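Uncharacterized protein (Streptococcus mutans, PDB 3L7Y) probably acts as a magnesium-dependent phosphatase of the haloacid dehalogenase-like hydrolase family and binds a magnesium ion. Local coordinates at residues H57-R62 with D288-L293; R70-V75 with D297-S302; Q111-V116 with Q234-R239; S125-I130 with A137-S142; N255-L260 with P273-A278. All blocks are in the same frame, centred on the assembly; numbering follows the deposited sequence.

Interaction 1: H57-R62 with D288-L293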
# COMPACT_ATOMS: atom_id res chain seq x y z
N HIS A 57 19.07 5.60 -5.51
CA HIS A 57 19.60 4.58 -4.63
C HIS A 57 20.73 5.09 -3.75
O HIS A 57 20.71 4.91 -2.54
CB HIS A 57 20.06 3.37 -5.45
CG HIS A 57 18.94 2.53 -5.97
ND1 HIS A 57 18.22 2.87 -7.10
CD2 HIS A 57 18.40 1.37 -5.51
CE1 HIS A 57 17.29 1.95 -7.32
NE2 HIS A 57 17.38 1.03 -6.37
N ASN A 58 21.72 5.73 -4.38
CA ASN A 58 22.87 6.26 -3.65
C ASN A 58 22.45 7.25 -2.57
O ASN A 58 22.85 7.13 -1.41
CB ASN A 58 23.87 6.90 -4.61
CG ASN A 58 24.56 5.89 -5.51
OD1 ASN A 58 24.95 4.81 -5.07
ND2 ASN A 58 24.73 6.25 -6.77
N ARG A 59 21.64 8.23 -2.95
CA ARG A 59 21.23 9.27 -2.01
C ARG A 59 20.48 8.62 -0.86
O ARG A 59 20.67 8.98 0.30
CB ARG A 59 20.38 10.35 -2.70
CG ARG A 59 19.95 11.49 -1.78
CD ARG A 59 19.17 12.58 -2.53
NE ARG A 59 18.93 13.74 -1.68
CZ ARG A 59 18.18 14.78 -2.01
NH1 ARG A 59 17.57 14.82 -3.20
NH2 ARG A 59 18.02 15.79 -1.16
N PHE A 60 19.64 7.64 -1.19
CA PHE A 60 18.86 6.96 -0.17
C PHE A 60 19.72 6.19 0.83
O PHE A 60 19.52 6.29 2.03
CB PHE A 60 17.85 5.97 -0.77
CG PHE A 60 17.18 5.12 0.28
CD1 PHE A 60 16.24 5.67 1.15
CD2 PHE A 60 17.53 3.79 0.44
CE1 PHE A 60 15.65 4.89 2.13
CE2 PHE A 60 16.93 3.01 1.42
CZ PHE A 60 15.99 3.56 2.27
N GLN A 61 20.66 5.40 0.33
CA GLN A 61 21.47 4.59 1.22
C GLN A 61 22.29 5.47 2.18
O GLN A 61 22.50 5.11 3.33
CB GLN A 61 22.36 3.61 0.43
CG GLN A 61 21.55 2.45 -0.14
CD GLN A 61 22.39 1.46 -0.94
OE1 GLN A 61 23.12 1.85 -1.85
NE2 GLN A 61 22.27 0.17 -0.60
N ARG A 62 22.72 6.64 1.71
CA ARG A 62 23.45 7.57 2.56
C ARG A 62 22.51 8.17 3.60
O ARG A 62 22.88 8.37 4.76
CB ARG A 62 24.11 8.66 1.71
CG ARG A 62 25.23 9.41 2.42
CD ARG A 62 24.74 10.66 3.13
NE ARG A 62 24.12 11.60 2.20
CZ ARG A 62 23.10 12.44 2.05
NH1 ARG A 62 22.48 13.18 1.13
NH2 ARG A 62 22.01 12.37 2.80
N ASP A 288 8.98 12.91 -8.94
CA ASP A 288 9.99 12.97 -9.99
C ASP A 288 11.06 14.02 -9.67
O ASP A 288 11.96 14.26 -10.46
CB ASP A 288 9.36 13.23 -11.35
CG ASP A 288 8.73 11.98 -11.95
OD1 ASP A 288 9.21 10.87 -11.65
OD2 ASP A 288 7.76 12.11 -12.72
N GLU A 289 10.93 14.66 -8.51
CA GLU A 289 12.01 15.50 -8.03
C GLU A 289 12.50 15.04 -6.67
O GLU A 289 12.88 15.85 -5.82
CB GLU A 289 11.58 16.96 -7.94
CG GLU A 289 10.93 17.49 -9.19
CD GLU A 289 10.64 18.97 -9.10
OE1 GLU A 289 11.43 19.68 -8.45
OE2 GLU A 289 9.62 19.41 -9.65
N SER A 290 12.49 13.73 -6.45
CA SER A 290 12.99 13.18 -5.19
C SER A 290 12.38 13.89 -3.99
O SER A 290 13.08 14.23 -3.02
CB SER A 290 14.52 13.28 -5.14
OG SER A 290 15.10 12.27 -5.94
N GLY A 291 11.07 14.10 -4.04
CA GLY A 291 10.38 14.88 -3.02
C GLY A 291 10.55 14.33 -1.62
O GLY A 291 10.63 15.09 -0.65
N VAL A 292 10.59 13.01 -1.50
CA VAL A 292 10.73 12.37 -0.20
C VAL A 292 12.13 12.55 0.39
O VAL A 292 12.27 12.92 1.55
CB VAL A 292 10.41 10.85 -0.27
CG1 VAL A 292 10.84 10.17 1.00
CG2 VAL A 292 8.91 10.62 -0.52
N LEU A 293 13.16 12.26 -0.40
CA LEU A 293 14.53 12.32 0.11
C LEU A 293 14.89 13.78 0.39
O LEU A 293 15.65 14.09 1.31
CB LEU A 293 15.52 11.71 -0.88
CG LEU A 293 15.26 10.24 -1.23
CD1 LEU A 293 16.34 9.75 -2.15
CD2 LEU A 293 15.19 9.36 0.02
O HOH W 1 17.90 12.95 -5.99
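Phe60 and Leu293 mark the closest backbone approach, their CA atoms 6.9 Å apart, where the first turns of helices 57-69 and 291-301 come side by side. Leu293 is the residue shared by the two main contacts. Arg59 passes along it in the opposite direction: the arginine chain is extended, with CG anti to the backbone N (chi1 -179°), and this carries its methylenes over the leucine, Arg59 CD resting 4.0 Å from Leu293 CD1. Farther out, the backbone carbonyl of Leu293 lies over one face of the guanidinium, with O 3.8 Å from Arg59 NH2; no hydrogen bond results, and the group is held instead by Asp297, which forms a salt bridge with NE. In the haloacid dehalogenase-like core these helices are neighbours although more than 220 residues separate them, and their seam is apolar at the buried Phe60 and more polar toward the partly exposed Arg59 and Ser290. On the inner side Leu293 CD2 meets the rim of the Phe60 ring, in its plane, at 4.0 Å from CD1; Phe48, Phe74 and Phe89 also meet this ring. On the outer side a water lies in the guanidinium plane, 2.9 Å from Ser290 OG and joined to Arg59 NH1 by a weak bond of 3.4 Å. Ser290 occupies the N-cap position of helix 291-301 but makes no capping bond; across the seam its CB approaches Arg59 NH1 to 3.9 Å.

Interaction 2: R70-V75 with D297-S302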
# COMPACT_ATOMS: atom_id res chain seq x y z
N ARG A 70 21.00 7.69 14.08
CA ARG A 70 20.15 8.49 14.93
C ARG A 70 18.97 7.74 15.53
O ARG A 70 18.13 8.30 16.11
CB ARG A 70 19.60 9.63 14.15
CG ARG A 70 20.48 10.73 14.17
CD ARG A 70 20.06 11.69 13.23
NE ARG A 70 21.26 12.33 12.84
CZ ARG A 70 21.39 13.59 12.51
NH1 ARG A 70 20.33 14.40 12.44
NH2 ARG A 70 22.61 14.01 12.21
N ASP A 71 18.95 6.46 15.35
CA ASP A 71 17.84 5.66 15.70
C ASP A 71 16.51 6.16 15.15
O ASP A 71 15.55 6.17 15.82
CB ASP A 71 17.75 5.42 17.19
CG ASP A 71 16.95 4.19 17.50
OD1 ASP A 71 16.81 3.37 16.63
OD2 ASP A 71 16.39 4.06 18.56
N ILE A 72 16.48 6.54 13.90
CA ILE A 72 15.23 6.93 13.31
C ILE A 72 14.71 5.78 12.44
O ILE A 72 15.39 5.33 11.58
CB ILE A 72 15.38 8.20 12.50
CG1 ILE A 72 15.65 9.38 13.42
CG2 ILE A 72 14.15 8.46 11.70
CD1 ILE A 72 16.08 10.53 12.71
N ARG A 73 13.50 5.32 12.70
CA ARG A 73 12.99 4.15 11.99
C ARG A 73 12.44 4.50 10.61
O ARG A 73 11.83 5.55 10.42
CB ARG A 73 11.89 3.48 12.82
CG ARG A 73 12.35 2.23 13.56
CD ARG A 73 12.74 2.51 14.99
NE ARG A 73 12.44 1.36 15.85
CZ ARG A 73 12.69 1.31 17.16
NH1 ARG A 73 13.26 2.35 17.76
NH2 ARG A 73 12.37 0.23 17.86
N PHE A 74 12.68 3.62 9.63
CA PHE A 74 12.20 3.87 8.28
C PHE A 74 11.22 2.79 7.85
O PHE A 74 11.54 1.60 7.88
CB PHE A 74 13.35 3.99 7.27
CG PHE A 74 12.91 4.45 5.90
CD1 PHE A 74 12.83 5.80 5.59
CD2 PHE A 74 12.54 3.52 4.92
CE1 PHE A 74 12.41 6.22 4.33
CE2 PHE A 74 12.12 3.93 3.66
CZ PHE A 74 12.05 5.28 3.37
N VAL A 75 10.03 3.22 7.45
CA VAL A 75 8.93 2.32 7.14
C VAL A 75 8.45 2.50 5.70
O VAL A 75 8.10 3.59 5.28
CB VAL A 75 7.74 2.57 8.11
CG1 VAL A 75 6.56 1.68 7.77
CG2 VAL A 75 8.18 2.39 9.57
N ASP A 297 16.47 14.88 3.84
CA ASP A 297 17.75 15.58 3.93
C ASP A 297 17.59 16.96 4.57
O ASP A 297 18.49 17.43 5.27
CB ASP A 297 18.42 15.71 2.56
CG ASP A 297 19.41 14.60 2.29
OD1 ASP A 297 19.85 13.93 3.25
OD2 ASP A 297 19.77 14.40 1.11
N ASN A 298 16.46 17.60 4.31
CA ASN A 298 16.15 18.88 4.94
C ASN A 298 16.01 18.69 6.45
O ASN A 298 16.55 19.48 7.23
CB ASN A 298 14.84 19.45 4.37
CG ASN A 298 14.61 20.89 4.76
OD1 ASN A 298 13.52 21.27 5.19
ND2 ASN A 298 15.64 21.71 4.61
N TYR A 299 15.28 17.66 6.86
CA TYR A 299 15.10 17.41 8.29
C TYR A 299 16.43 17.10 8.95
O TYR A 299 16.76 17.67 9.99
CB TYR A 299 14.11 16.28 8.59
CG TYR A 299 14.11 15.91 10.06
CD1 TYR A 299 13.44 16.70 10.99
CD2 TYR A 299 14.83 14.82 10.52
CE1 TYR A 299 13.46 16.39 12.35
CE2 TYR A 299 14.85 14.49 11.87
CZ TYR A 299 14.17 15.29 12.78
OH TYR A 299 14.20 14.98 14.13
N LEU A 300 17.19 16.20 8.34
CA LEU A 300 18.48 15.85 8.85
C LEU A 300 19.39 17.08 8.93
O LEU A 300 20.06 17.27 9.90
CB LEU A 300 19.13 14.77 8.01
CG LEU A 300 18.62 13.33 8.04
CD1 LEU A 300 19.35 12.54 7.07
CD2 LEU A 300 18.72 12.78 9.35
N ALA A 301 19.37 17.90 7.89
CA ALA A 301 20.16 19.11 7.83
C ALA A 301 19.80 20.00 8.99
O ALA A 301 20.64 20.70 9.48
CB ALA A 301 20.01 19.81 6.50
N SER A 302 18.56 19.95 9.44
CA SER A 302 18.12 20.53 10.68
C SER A 302 18.74 19.80 11.90
O SER A 302 18.07 19.33 12.81
CB SER A 302 16.58 20.65 10.70
OG SER A 302 15.95 19.86 11.67
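The carbonyl O of Tyr299, whose ring meets Ile72 across this contact, receives a hydrogen bond from Ser302 OG at 2.9 Å. The donor sits in the carbonyl plane on a lone pair, with a C=O...OG angle of 140°, and ties the final modelled residue back to the last turn of helix 291-301. Between the segments there is no hydrogen bond. Ile72 brings CD1 to the edge of the Tyr299 ring, near its plane, 4.2 Å from CE2, while the phenol OH is bonded to the backbone N of Val37. Beside this apolar touch, Leu300 sets CD2 over one face of the Arg70 guanidinium, offset toward NH1 and 3.8 Å from it. The same NH1 lies 3.8 Å from Leu300 O, too far for a bond, and Arg70 remains solvent-exposed. A Schellman motif explains the path of the chain here: Asp71, at phi 51°, is its C-prime residue, and the turn ends helix 57-69 just ahead of the strand. Ile72 thus sits between three elements, touching Leu67 of helix 57-69 and Ile40 of strand 39-42 as well as Tyr299, while Leu300 also rests on Gln66, so helix 291-301 packs along the end of helix 57-69 where strand 73-77 begins.

Interaction 3: Q111-V116 with Q234-R239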
# COMPACT_ATOMS: atom_id res chain seq x y z
N GLN A 111 11.57 -10.09 9.53
CA GLN A 111 10.71 -11.01 10.27
C GLN A 111 9.25 -10.58 10.25
O GLN A 111 8.93 -9.38 10.28
CB GLN A 111 11.17 -11.10 11.73
CG GLN A 111 12.62 -11.52 11.93
CD GLN A 111 12.84 -12.97 11.59
OE1 GLN A 111 11.92 -13.79 11.70
NE2 GLN A 111 14.05 -13.31 11.17
N SER A 112 8.36 -11.57 10.25
CA SER A 112 6.92 -11.28 10.21
C SER A 112 6.38 -10.76 11.55
O SER A 112 6.44 -11.44 12.56
CB SER A 112 6.15 -12.54 9.79
OG SER A 112 4.76 -12.27 9.85
N LEU A 113 5.86 -9.54 11.55
CA LEU A 113 5.29 -8.99 12.78
C LEU A 113 3.80 -9.24 12.83
O LEU A 113 3.26 -9.71 13.83
CB LEU A 113 5.52 -7.49 12.88
CG LEU A 113 6.91 -6.99 13.24
CD1 LEU A 113 6.75 -5.52 13.64
CD2 LEU A 113 7.51 -7.81 14.36
N ILE A 114 3.11 -8.88 11.75
CA ILE A 114 1.70 -9.17 11.69
C ILE A 114 1.30 -9.68 10.30
O ILE A 114 1.81 -9.22 9.26
CB ILE A 114 0.83 -7.95 12.11
CG1 ILE A 114 0.41 -7.13 10.91
CG2 ILE A 114 1.52 -7.09 13.18
CD1 ILE A 114 -1.01 -7.38 10.55
N GLU A 115 0.40 -10.65 10.29
CA GLU A 115 -0.19 -11.13 9.05
C GLU A 115 -1.64 -11.49 9.25
O GLU A 115 -1.97 -12.47 9.91
CB GLU A 115 0.60 -12.29 8.43
CG GLU A 115 1.12 -13.33 9.39
CD GLU A 115 1.66 -14.56 8.65
OE1 GLU A 115 2.42 -14.38 7.67
OE2 GLU A 115 1.32 -15.69 9.05
N VAL A 116 -2.52 -10.65 8.71
CA VAL A 116 -3.94 -10.85 8.85
C VAL A 116 -4.52 -11.27 7.51
O VAL A 116 -4.37 -10.58 6.49
CB VAL A 116 -4.65 -9.59 9.40
CG1 VAL A 116 -6.15 -9.81 9.51
CG2 VAL A 116 -4.08 -9.22 10.75
N GLN A 234 -0.08 3.08 13.41
CA GLN A 234 -0.49 3.09 14.82
C GLN A 234 0.10 1.87 15.54
O GLN A 234 0.68 1.99 16.62
CB GLN A 234 -2.02 3.12 14.95
CG GLN A 234 -2.64 4.41 14.47
CD GLN A 234 -4.14 4.46 14.67
OE1 GLN A 234 -4.70 5.52 14.97
NE2 GLN A 234 -4.80 3.32 14.51
N GLN A 235 -0.04 0.70 14.93
CA GLN A 235 0.50 -0.50 15.53
C GLN A 235 2.00 -0.39 15.78
O GLN A 235 2.52 -0.85 16.79
CB GLN A 235 0.20 -1.69 14.63
CG GLN A 235 -1.28 -1.99 14.51
CD GLN A 235 -1.88 -2.35 15.85
OE1 GLN A 235 -2.91 -1.80 16.26
NE2 GLN A 235 -1.23 -3.27 16.56
N LEU A 236 2.71 0.24 14.85
CA LEU A 236 4.16 0.33 14.96
C LEU A 236 4.57 1.37 16.01
O LEU A 236 5.44 1.12 16.84
CB LEU A 236 4.79 0.62 13.60
CG LEU A 236 4.69 -0.53 12.59
CD1 LEU A 236 4.97 -0.02 11.19
CD2 LEU A 236 5.67 -1.65 12.96
N LEU A 237 3.92 2.53 15.96
CA LEU A 237 4.09 3.55 16.98
C LEU A 237 3.83 2.97 18.38
O LEU A 237 4.63 3.15 19.30
CB LEU A 237 3.16 4.74 16.72
CG LEU A 237 3.43 5.58 15.47
CD1 LEU A 237 2.36 6.65 15.25
CD2 LEU A 237 4.82 6.22 15.53
N LYS A 238 2.71 2.26 18.52
CA LYS A 238 2.34 1.67 19.82
C LYS A 238 3.38 0.67 20.28
O LYS A 238 3.69 0.57 21.46
CB LYS A 238 0.96 1.00 19.72
CG LYS A 238 0.55 0.23 20.97
CD LYS A 238 -0.83 -0.42 20.78
CE LYS A 238 -1.22 -1.28 21.98
NZ LYS A 238 -1.39 -0.50 23.24
N ARG A 239 3.96 -0.05 19.33
CA ARG A 239 4.95 -1.06 19.65
C ARG A 239 6.31 -0.45 19.98
O ARG A 239 7.04 -0.96 20.83
CB ARG A 239 5.05 -2.05 18.49
CG ARG A 239 6.28 -2.93 18.50
CD ARG A 239 6.35 -3.75 17.23
NE ARG A 239 5.06 -4.35 16.89
CZ ARG A 239 4.73 -5.61 17.17
NH1 ARG A 239 5.59 -6.40 17.80
NH2 ARG A 239 3.53 -6.07 16.83
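From a CB that points toward strand 111-115, the side chain of Arg239 runs out with CG anti to the backbone N (chi1 164°) and then bends at chi3 (-46°), which lays its outer half across Leu113. CD is the first of its atoms to meet the strand, 4.0 Å from Leu113 CD1. NE comes nearer, at 3.8 Å from that same methyl, which covers one face of the guanidinium, offset toward its rim. At the tip the two nitrogens divide: NH1 lies 4.2 Å from Leu113 CD2, whereas NH2 is approached obliquely by Ile114 CG2 at 4.3 Å. These are apolar contacts to a flat cation, without a hydrogen bond between the segments. One turn back on the helix, Leu236 adds a purely apolar contact, CD2 to Leu113 CD1, at 4.1 Å. Two consecutive strand residues can both point at the helix because Leu113 and Ile114 form a classic beta bulge opposite Ile106. The axes of the short segments cross at 120° and approach to 11.0 Å. Helix 229-239 packs on the 111-115 side of the eight-stranded sheet: Arg239 reaches its outermost strand 111-115, while Leu236 also touches Ile106 of strand 105-108 and Thr97 and Val99 of strand 97-100.

Interaction 4: S125-I130 with A137-S142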
# COMPACT_ATOMS: atom_id res chain seq x y z
N SER A 125 -17.67 -14.63 -1.04
CA SER A 125 -18.92 -13.89 -1.13
C SER A 125 -18.78 -12.53 -1.86
O SER A 125 -19.63 -12.19 -2.68
CB SER A 125 -19.57 -13.76 0.24
OG SER A 125 -20.47 -12.67 0.27
N ILE A 126 -17.72 -11.77 -1.58
CA ILE A 126 -17.52 -10.49 -2.29
C ILE A 126 -17.19 -10.75 -3.76
O ILE A 126 -17.54 -9.97 -4.63
CB ILE A 126 -16.40 -9.63 -1.67
CG1 ILE A 126 -16.47 -8.18 -2.20
CG2 ILE A 126 -15.04 -10.22 -2.00
CD1 ILE A 126 -17.66 -7.42 -1.76
N ILE A 127 -16.52 -11.87 -4.04
CA ILE A 127 -16.22 -12.26 -5.42
C ILE A 127 -17.49 -12.54 -6.21
O ILE A 127 -17.65 -12.09 -7.36
CB ILE A 127 -15.29 -13.49 -5.49
CG1 ILE A 127 -13.85 -13.10 -5.15
CG2 ILE A 127 -15.34 -14.14 -6.87
CD1 ILE A 127 -12.87 -14.27 -5.17
N TYR A 128 -18.40 -13.30 -5.59
CA TYR A 128 -19.66 -13.65 -6.25
C TYR A 128 -20.44 -12.38 -6.54
O TYR A 128 -21.05 -12.22 -7.59
CB TYR A 128 -20.48 -14.59 -5.36
CG TYR A 128 -21.82 -14.93 -5.94
CD1 TYR A 128 -21.96 -15.98 -6.83
CD2 TYR A 128 -22.94 -14.17 -5.63
CE1 TYR A 128 -23.20 -16.29 -7.38
CE2 TYR A 128 -24.18 -14.47 -6.17
CZ TYR A 128 -24.30 -15.53 -7.04
OH TYR A 128 -25.53 -15.83 -7.59
N PHE A 129 -20.40 -11.46 -5.59
CA PHE A 129 -21.10 -10.20 -5.72
C PHE A 129 -20.53 -9.35 -6.87
O PHE A 129 -21.28 -8.82 -7.68
CB PHE A 129 -21.02 -9.44 -4.40
CG PHE A 129 -21.57 -8.07 -4.48
CD1 PHE A 129 -22.93 -7.87 -4.60
CD2 PHE A 129 -20.72 -6.97 -4.43
CE1 PHE A 129 -23.45 -6.57 -4.68
CE2 PHE A 129 -21.23 -5.69 -4.50
CZ PHE A 129 -22.59 -5.48 -4.63
N ILE A 130 -19.21 -9.23 -6.95
CA ILE A 130 -18.59 -8.44 -8.02
C ILE A 130 -18.79 -9.08 -9.40
O ILE A 130 -19.10 -8.39 -10.37
CB ILE A 130 -17.09 -8.22 -7.77
CG1 ILE A 130 -16.88 -7.45 -6.46
CG2 ILE A 130 -16.43 -7.49 -8.98
CD1 ILE A 130 -17.36 -6.00 -6.52
N ALA A 137 -15.36 -5.45 -13.71
CA ALA A 137 -14.16 -5.36 -12.86
C ALA A 137 -13.31 -6.62 -13.00
O ALA A 137 -13.82 -7.73 -12.89
CB ALA A 137 -14.52 -5.13 -11.41
N VAL A 138 -12.02 -6.42 -13.25
CA VAL A 138 -11.08 -7.53 -13.24
C VAL A 138 -10.66 -7.81 -11.80
O VAL A 138 -10.22 -6.91 -11.06
CB VAL A 138 -9.83 -7.23 -14.09
CG1 VAL A 138 -8.84 -8.38 -13.99
CG2 VAL A 138 -10.23 -7.01 -15.54
N ILE A 139 -10.80 -9.07 -11.40
CA ILE A 139 -10.55 -9.45 -10.02
C ILE A 139 -9.22 -10.17 -9.86
O ILE A 139 -8.99 -11.22 -10.46
CB ILE A 139 -11.67 -10.38 -9.49
CG1 ILE A 139 -13.03 -9.67 -9.52
CG2 ILE A 139 -11.32 -10.88 -8.09
CD1 ILE A 139 -14.25 -10.63 -9.40
N ALA A 140 -8.36 -9.62 -9.01
CA ALA A 140 -7.11 -10.30 -8.68
C ALA A 140 -7.01 -10.58 -7.18
O ALA A 140 -7.33 -9.72 -6.36
CB ALA A 140 -5.92 -9.50 -9.17
N LEU A 141 -6.60 -11.79 -6.84
CA LEU A 141 -6.42 -12.18 -5.45
C LEU A 141 -4.95 -12.10 -5.08
O LEU A 141 -4.08 -12.60 -5.80
CB LEU A 141 -6.94 -13.60 -5.23
CG LEU A 141 -8.26 -13.90 -5.92
CD1 LEU A 141 -8.61 -15.39 -5.81
CD2 LEU A 141 -9.35 -13.03 -5.31
N SER A 142 -4.66 -11.45 -3.95
CA SER A 142 -3.28 -11.27 -3.53
C SER A 142 -2.98 -12.21 -2.36
O SER A 142 -3.37 -11.94 -1.22
CB SER A 142 -3.01 -9.80 -3.16
OG SER A 142 -1.65 -9.58 -2.84
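In Ile127 the CG1 arm is anti to the carbonyl carbon (chi1 -76°) and then fully extended (chi2 179°), so that CD1 reaches across to the strand; Leu141 reaches back, and the two side chains meet tip to tip, Ile127 CD1 to Leu141 CD2 at 3.7 Å. This is the packing of a helix on a sheet within an alpha-beta unit: after helix 120-133 a short loop reverses the chain, and strand 138-143 runs back along the helix. Their short-segment axes are close to antiparallel, at 165°, with a closest approach of 10.2 Å. The six-stranded mixed sheet to which the strand belongs is consistent with the cap domain inserted into the core in Cof-type relatives. Alternation along the strand sorts its residues: Ala137, Ile139 and Leu141 contact the helix, whereas Val138 and Ala140 touch helix 155-161 instead. The helix answers with Ile127 and Ile130, one turn apart. Ile130 presents its CG2 branch, which is shared by two partners, Ala137 CB at 3.9 Å and Ile139 CD1 at 3.8 Å, the isoleucines lying at a slant to one another. The neighbouring strand 182-188 adds apolar cover: Ile139 packs on Leu187, and Leu141 on Phe182 and Leu185. No hydrogen bond joins the two segments, and four of the five touching residues are buried. Ile139 CD1 also comes within 4.2 Å of the carbonyl O of Ile127 and 4.5 Å of Ile127 CG2.

Interaction 5: N255-L260 with P273-A278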
# COMPACT_ATOMS: atom_id res chain seq x y z
N ASN A 255 -5.46 5.69 -0.55
CA ASN A 255 -5.07 4.72 0.46
C ASN A 255 -3.97 5.24 1.41
O ASN A 255 -3.54 4.52 2.32
CB ASN A 255 -4.64 3.39 -0.19
CG ASN A 255 -3.46 3.55 -1.14
OD1 ASN A 255 -3.19 4.64 -1.63
ND2 ASN A 255 -2.77 2.45 -1.42
N ASP A 256 -3.52 6.48 1.20
CA ASP A 256 -2.57 7.13 2.11
C ASP A 256 -3.25 8.08 3.09
O ASP A 256 -2.59 8.67 3.95
CB ASP A 256 -1.53 7.94 1.32
CG ASP A 256 -0.63 7.09 0.46
OD1 ASP A 256 -0.18 6.03 0.94
OD2 ASP A 256 -0.38 7.48 -0.69
N ILE A 257 -4.56 8.28 2.97
CA ILE A 257 -5.21 9.35 3.72
C ILE A 257 -5.25 9.13 5.24
O ILE A 257 -5.03 10.07 6.00
CB ILE A 257 -6.62 9.69 3.18
CG1 ILE A 257 -6.52 10.42 1.84
CG2 ILE A 257 -7.38 10.59 4.14
CD1 ILE A 257 -7.90 10.55 1.13
N GLU A 258 -5.54 7.91 5.69
CA GLU A 258 -5.53 7.66 7.14
C GLU A 258 -4.10 7.85 7.70
O GLU A 258 -3.90 8.34 8.82
CB GLU A 258 -6.06 6.26 7.49
CG GLU A 258 -7.49 5.99 6.99
CD GLU A 258 -7.55 5.49 5.55
OE1 GLU A 258 -6.49 5.42 4.89
OE2 GLU A 258 -8.66 5.17 5.08
N MET A 259 -3.11 7.45 6.92
CA MET A 259 -1.72 7.59 7.37
C MET A 259 -1.33 9.05 7.49
O MET A 259 -0.68 9.45 8.46
CB MET A 259 -0.77 6.89 6.40
CG MET A 259 0.72 7.15 6.70
SD MET A 259 1.80 6.09 5.69
CE MET A 259 1.72 6.91 4.10
N LEU A 260 -1.70 9.83 6.49
CA LEU A 260 -1.41 11.25 6.46
C LEU A 260 -2.10 12.00 7.60
O LEU A 260 -1.48 12.81 8.30
CB LEU A 260 -1.82 11.84 5.11
CG LEU A 260 -0.77 12.14 4.03
CD1 LEU A 260 0.63 11.61 4.37
CD2 LEU A 260 -1.25 11.69 2.64
N PRO A 273 -3.38 14.34 -5.73
CA PRO A 273 -4.65 15.02 -6.04
C PRO A 273 -5.10 15.84 -4.86
O PRO A 273 -4.67 15.58 -3.73
CB PRO A 273 -5.65 13.88 -6.25
CG PRO A 273 -4.88 12.59 -6.02
CD PRO A 273 -3.58 12.92 -5.39
N LYS A 274 -6.00 16.79 -5.11
CA LYS A 274 -6.47 17.72 -4.09
C LYS A 274 -6.89 17.07 -2.78
O LYS A 274 -6.54 17.56 -1.71
CB LYS A 274 -7.62 18.57 -4.64
CG LYS A 274 -7.35 19.16 -6.01
CD LYS A 274 -5.93 19.73 -6.11
CE LYS A 274 -5.84 21.12 -5.49
NZ LYS A 274 -6.49 22.16 -6.34
N ASN A 275 -7.65 15.99 -2.86
CA ASN A 275 -8.17 15.37 -1.65
C ASN A 275 -7.08 14.78 -0.76
O ASN A 275 -7.21 14.77 0.47
CB ASN A 275 -9.22 14.30 -1.98
CG ASN A 275 -8.68 13.21 -2.89
OD1 ASN A 275 -8.67 12.03 -2.53
ND2 ASN A 275 -8.24 13.59 -4.08
N VAL A 276 -6.00 14.29 -1.37
CA VAL A 276 -4.88 13.75 -0.60
C VAL A 276 -4.05 14.91 -0.02
O VAL A 276 -3.53 14.83 1.09
CB VAL A 276 -3.98 12.83 -1.47
CG1 VAL A 276 -2.76 12.38 -0.68
CG2 VAL A 276 -4.79 11.60 -1.97
N LYS A 277 -3.92 15.99 -0.77
CA LYS A 277 -3.30 17.19 -0.22
C LYS A 277 -4.10 17.71 0.97
O LYS A 277 -3.53 18.18 1.95
CB LYS A 277 -3.14 18.25 -1.31
CG LYS A 277 -2.08 17.88 -2.34
CD LYS A 277 -1.90 18.96 -3.39
CE LYS A 277 -0.78 18.59 -4.32
NZ LYS A 277 -0.44 19.70 -5.23
N ALA A 278 -5.42 17.61 0.90
CA ALA A 278 -6.26 18.07 2.00
C ALA A 278 -5.95 17.36 3.31
O ALA A 278 -6.14 17.94 4.38
CB ALA A 278 -7.76 17.92 1.66
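The carboxamide of Asn275 meets Ile257 at its oxygen end: Ile257 CD1 lies 4.0 Å from Asn275 OD1, displaced to one side of the amide plane and beyond the group. The two side chains stand at about a right angle, and Asn275 is turned this way with CG placed between its backbone N and carbonyl carbon (chi1 58°). A second flat group, the carboxylate of Asp256, accepts hydrogen bonds at OD2 from the N atoms of Asp252 and Gly253, and OD1 forms a salt bridge with Lys229 NZ. Asp252 is a ligand of the magnesium ion, so this carboxylate probably helps to position the metal loop of the haloacid dehalogenase-like fold from the second shell, where a parallel strand ends and helix 257-262 follows. Across the contact, Val276 divides its branches between two residues of that helix. Leu260 CD2 comes within 3.7 Å of Val276 CG1, the side chains again crossing nearly at right angles, and Ile257 CG1 lies 4.3 Å from Val276 CG2. The backbones are closest here too, with the CA atoms of Ile257 and Val276 6.2 Å apart. Val276 is buried, its side chain about 5 Å from that of Asp252 and about 8 Å from the magnesium ion.

In the fold
Four of the five contacts belong to the core with its eight-stranded sheet, while interaction 4 lies in the separate six-stranded sheet, its centre about 37 Å from that of interaction 1. Interactions 1 and 2 share helix 291-301, alternate along the chain and touch through the salt bridges of Asp297 to Arg59 and Arg62, with centres about 13 Å apart; they bring the start and end of the core together. Interactions 3, 4 and 5 all fall between their segments in sequence. Interaction 3 spans the chain that includes interaction 4 and meets interaction 2 through Val75 and Leu236. Interaction 5 follows, nearest the magnesium site.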